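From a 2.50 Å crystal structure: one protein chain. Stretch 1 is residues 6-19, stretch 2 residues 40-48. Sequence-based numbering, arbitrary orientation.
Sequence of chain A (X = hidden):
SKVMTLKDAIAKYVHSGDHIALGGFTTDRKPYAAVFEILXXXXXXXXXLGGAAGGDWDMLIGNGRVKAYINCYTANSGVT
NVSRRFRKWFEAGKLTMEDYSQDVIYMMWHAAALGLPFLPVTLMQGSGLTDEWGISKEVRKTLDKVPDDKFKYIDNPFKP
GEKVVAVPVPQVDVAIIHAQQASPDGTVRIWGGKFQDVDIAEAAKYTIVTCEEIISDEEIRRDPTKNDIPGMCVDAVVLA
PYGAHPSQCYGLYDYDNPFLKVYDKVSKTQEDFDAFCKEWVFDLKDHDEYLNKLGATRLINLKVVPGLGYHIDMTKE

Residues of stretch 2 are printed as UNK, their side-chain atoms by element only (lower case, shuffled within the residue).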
# COMPACT_ATOMS: atom_id res chain seq x y z
N LEU A 6 13.25 -12.20 26.05
CA LEU A 6 12.53 -13.46 26.04
C LEU A 6 12.82 -14.29 27.29
O LEU A 6 12.07 -15.21 27.59
CB LEU A 6 12.83 -14.27 24.76
CG LEU A 6 12.10 -15.61 24.66
CD1 LEU A 6 10.62 -15.38 24.75
CD2 LEU A 6 12.42 -16.35 23.38
N LYS A 7 13.89 -13.97 28.02
CA LYS A 7 14.21 -14.72 29.24
C LYS A 7 13.35 -14.19 30.37
O LYS A 7 12.63 -14.94 31.03
CB LYS A 7 15.69 -14.62 29.62
CG LYS A 7 16.00 -15.32 30.96
CD LYS A 7 17.48 -15.40 31.28
CE LYS A 7 18.20 -16.43 30.40
NZ LYS A 7 17.72 -17.85 30.56
N ASP A 8 13.42 -12.88 30.56
CA ASP A 8 12.65 -12.21 31.58
C ASP A 8 11.15 -12.49 31.43
O ASP A 8 10.50 -13.01 32.36
CB ASP A 8 12.92 -10.71 31.52
CG ASP A 8 14.37 -10.37 31.88
OD1 ASP A 8 15.04 -11.15 32.61
OD2 ASP A 8 14.83 -9.29 31.45
N ALA A 9 10.62 -12.26 30.23
CA ALA A 9 9.20 -12.47 29.96
C ALA A 9 8.74 -13.88 30.29
O ALA A 9 7.80 -14.07 31.03
CB ALA A 9 8.90 -12.14 28.51
N ILE A 10 9.41 -14.86 29.73
CA ILE A 10 9.04 -16.25 29.99
C ILE A 10 9.05 -16.62 31.49
O ILE A 10 8.19 -17.38 31.96
CB ILE A 10 9.99 -17.18 29.23
CG1 ILE A 10 9.64 -17.12 27.73
CG2 ILE A 10 9.99 -18.58 29.83
CD1 ILE A 10 8.29 -17.80 27.33
N ALA A 11 10.03 -16.10 32.21
CA ALA A 11 10.19 -16.37 33.64
C ALA A 11 9.05 -15.77 34.46
O ALA A 11 8.55 -16.39 35.40
CB ALA A 11 11.50 -15.80 34.12
N LYS A 12 8.69 -14.54 34.11
CA LYS A 12 7.62 -13.82 34.78
C LYS A 12 6.22 -14.36 34.49
O LYS A 12 5.49 -14.68 35.42
CB LYS A 12 7.71 -12.34 34.43
CG LYS A 12 6.69 -11.49 35.13
CD LYS A 12 7.03 -10.01 34.97
CE LYS A 12 6.05 -9.10 35.72
NZ LYS A 12 6.48 -7.66 35.68
N TYR A 13 5.86 -14.52 33.22
CA TYR A 13 4.51 -14.98 32.88
C TYR A 13 4.29 -16.47 32.68
O TYR A 13 3.14 -16.87 32.48
CB TYR A 13 3.98 -14.21 31.67
CG TYR A 13 4.07 -12.73 31.83
CD1 TYR A 13 3.11 -12.03 32.57
CD2 TYR A 13 5.14 -12.03 31.33
CE1 TYR A 13 3.22 -10.66 32.81
CE2 TYR A 13 5.27 -10.65 31.56
CZ TYR A 13 4.31 -9.98 32.30
OH TYR A 13 4.42 -8.63 32.54
N VAL A 14 5.34 -17.29 32.67
CA VAL A 14 5.12 -18.73 32.49
C VAL A 14 5.65 -19.44 33.72
O VAL A 14 6.69 -19.04 34.28
CB VAL A 14 5.77 -19.29 31.20
CG1 VAL A 14 5.04 -20.58 30.74
CG2 VAL A 14 5.70 -18.24 30.09
N HIS A 15 4.92 -20.47 34.16
CA HIS A 15 5.23 -21.24 35.37
C HIS A 15 4.80 -22.68 35.18
O HIS A 15 3.83 -22.95 34.47
CB HIS A 15 4.40 -20.71 36.57
CG HIS A 15 4.43 -19.23 36.73
ND1 HIS A 15 5.52 -18.55 37.23
CD2 HIS A 15 3.52 -18.28 36.39
CE1 HIS A 15 5.29 -17.25 37.19
NE2 HIS A 15 4.09 -17.06 36.68
N SER A 16 5.48 -23.59 35.86
CA SER A 16 5.11 -25.00 35.79
C SER A 16 3.69 -25.05 36.34
O SER A 16 3.29 -24.18 37.12
CB SER A 16 6.04 -25.84 36.65
OG SER A 16 7.40 -25.55 36.37
N GLY A 17 2.93 -26.09 36.00
CA GLY A 17 1.55 -26.17 36.46
C GLY A 17 0.59 -25.55 35.44
O GLY A 17 -0.45 -26.14 35.11
N ASP A 18 0.98 -24.40 34.88
CA ASP A 18 0.18 -23.68 33.90
C ASP A 18 -0.50 -24.44 32.78
O ASP A 18 0.02 -25.43 32.25
CB ASP A 18 1.04 -22.63 33.23
CG ASP A 18 1.18 -21.43 34.05
OD1 ASP A 18 0.25 -21.14 34.82
OD2 ASP A 18 2.20 -20.74 33.91
N HIS A 19 -1.67 -23.94 32.42
CA HIS A 19 -2.46 -24.46 31.30
C HIS A 19 -2.07 -23.44 30.25
O HIS A 19 -2.45 -22.26 30.37
CB HIS A 19 -3.96 -24.30 31.57
CG HIS A 19 -4.83 -24.73 30.42
ND1 HIS A 19 -4.87 -24.06 29.22
CD2 HIS A 19 -5.70 -25.77 30.31
CE1 HIS A 19 -5.73 -24.67 28.41
NE2 HIS A 19 -6.25 -25.71 29.05
N UNK A 40 14.45 -24.58 28.07
CA UNK A 40 15.69 -24.10 28.64
C UNK A 40 15.51 -23.67 30.09
O UNK A 40 16.47 -23.65 30.85
c UNK A 40 17.69 -22.60 27.95
c UNK A 40 16.22 -22.93 27.79
n UNK A 40 17.41 -21.63 23.43
c UNK A 40 18.11 -21.46 27.02
n UNK A 40 18.02 -21.88 25.63
c UNK A 40 17.50 -21.14 24.65
n UNK A 40 17.02 -19.93 24.90
N UNK A 41 14.29 -23.34 30.50
CA UNK A 41 14.09 -22.89 31.87
C UNK A 41 13.62 -23.94 32.88
O UNK A 41 13.41 -23.64 34.05
n UNK A 41 13.24 -18.15 30.97
c UNK A 41 13.19 -19.15 31.83
c UNK A 41 13.20 -21.65 31.89
o UNK A 41 12.56 -19.09 32.88
c UNK A 41 13.94 -20.39 31.48
N UNK A 42 13.52 -25.19 32.44
CA UNK A 42 13.10 -26.23 33.34
C UNK A 42 11.62 -26.11 33.65
O UNK A 42 11.13 -26.72 34.61
N UNK A 43 10.89 -25.35 32.84
CA UNK A 43 9.46 -25.21 33.07
C UNK A 43 8.85 -26.56 32.79
O UNK A 43 9.25 -27.21 31.83
c UNK A 43 7.40 -24.30 32.02
c UNK A 43 8.89 -24.13 32.20
c UNK A 43 9.24 -22.79 32.85
c UNK A 43 9.22 -21.64 31.93
N UNK A 44 7.92 -27.01 33.63
CA UNK A 44 7.35 -28.34 33.45
C UNK A 44 5.91 -28.48 33.96
O UNK A 44 5.31 -27.53 34.46
c UNK A 44 8.63 -28.90 35.57
o UNK A 44 7.72 -30.69 34.16
c UNK A 44 8.30 -29.37 34.14
N UNK A 45 5.37 -29.69 33.84
CA UNK A 45 4.03 -29.99 34.29
C UNK A 45 3.02 -28.97 33.77
O UNK A 45 2.30 -28.32 34.52
c UNK A 45 4.39 -31.50 36.33
o UNK A 45 3.63 -32.47 36.11
o UNK A 45 5.49 -31.62 36.95
c UNK A 45 3.97 -30.11 35.83
N UNK A 46 3.04 -28.82 32.45
CA UNK A 46 2.17 -27.93 31.71
C UNK A 46 1.02 -28.76 31.15
O UNK A 46 1.17 -29.97 30.90
c UNK A 46 5.01 -26.24 29.70
c UNK A 46 3.83 -26.10 30.67
c UNK A 46 2.95 -27.34 30.55
c UNK A 46 4.30 -25.86 32.08
N UNK A 47 -0.13 -28.14 30.99
CA UNK A 47 -1.28 -28.80 30.39
C UNK A 47 -1.63 -27.83 29.26
O UNK A 47 -1.18 -26.66 29.26
c UNK A 47 -2.49 -28.98 31.42
c UNK A 47 -3.79 -29.28 30.73
o UNK A 47 -2.24 -30.08 32.29
N UNK A 48 -2.38 -28.30 28.27
CA UNK A 48 -2.79 -27.43 27.20
C UNK A 48 -3.50 -28.15 26.10
O UNK A 48 -3.56 -29.39 26.07

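Position 40 carries three carbons, a nitrogen, and then a carbon bearing two more nitrogens: a guanidinium, hence Arg 40. Its nearest side-chain approach to stretch 1 is CD to Lys 7 NZ, 5.1 Å, too far for a contact; its nitrogens are satisfied elsewhere in the structure.

Position 41 has three carbons, the third carrying one oxygen and one nitrogen. The shape alone could be Glu, but the nitrogen makes it an amide, Gln 41. Its NE2 donates to Lys 7 O (3.3 Å), which a carboxylate could not do, while OE1 lies 3.7 Å from Ala 11 CB.

Position 42 has no side-chain atoms; its backbone O is 4.3 Å from Ser 16 OG. It is Gly 42, the first residue after a helix to leave helical phi/psi, in a Schellman motif, and its positive phi of 72° favours glycine.

Position 43 has four carbons, forked at the first, with one arm two carbons long: Ile 43. The end of that arm, CD1, packs 3.8 Å from Ile 10 CG2 and 4.2 Å from Val 14 CB, so a buried aliphatic chain suits the site.

Position 44 has one carbon carrying an oxygen and a carbon, the beta-branched alcohol Thr 44. Its CB points away from stretch 1, but its methyl CG2 lies 3.7 Å from Ser 16 OG. Its N donates to Ser 16 OG (3.1 Å), and its OG1 accepts a weak bond from the backbone N of position 45 (2.6 Å).

Position 45 has two carbons, the second with two oxygens: Asp 45. The side chain's end leads away from stretch 1, as suits a charged group at an exposed site; the backbone O accepts a weak bond from Gly 17 N (2.7 Å).

Position 46 has four carbons forked at the second, Leu 46. CD1 lies 3.8 Å from His 15 O and 3.9 Å from Ser 16 CA, covering the backbone of the turn.

Position 47 again has one carbon carrying an oxygen and a carbon: Thr 47. The methyl of this small beta-branched residue packs by the ring, CG2 4.0 Å from His 19 CD2, on the same sheet face.

Position 48 is bare, Gly 48. With no side chain, its CA itself approaches one face of the His 19 ring, 4.3 Å from the centroid, in a CH-pi contact.

The contact thus begins with an amide bonded to a helix carbonyl, continues through the aliphatic cluster around Ile 43, and closes in a parallel bridge between His 19 and Thr 47, where Thr 47 N donates to Asp 18 O (3.0 Å).

Stretch 2, residues 40-48: RQGITDLTG
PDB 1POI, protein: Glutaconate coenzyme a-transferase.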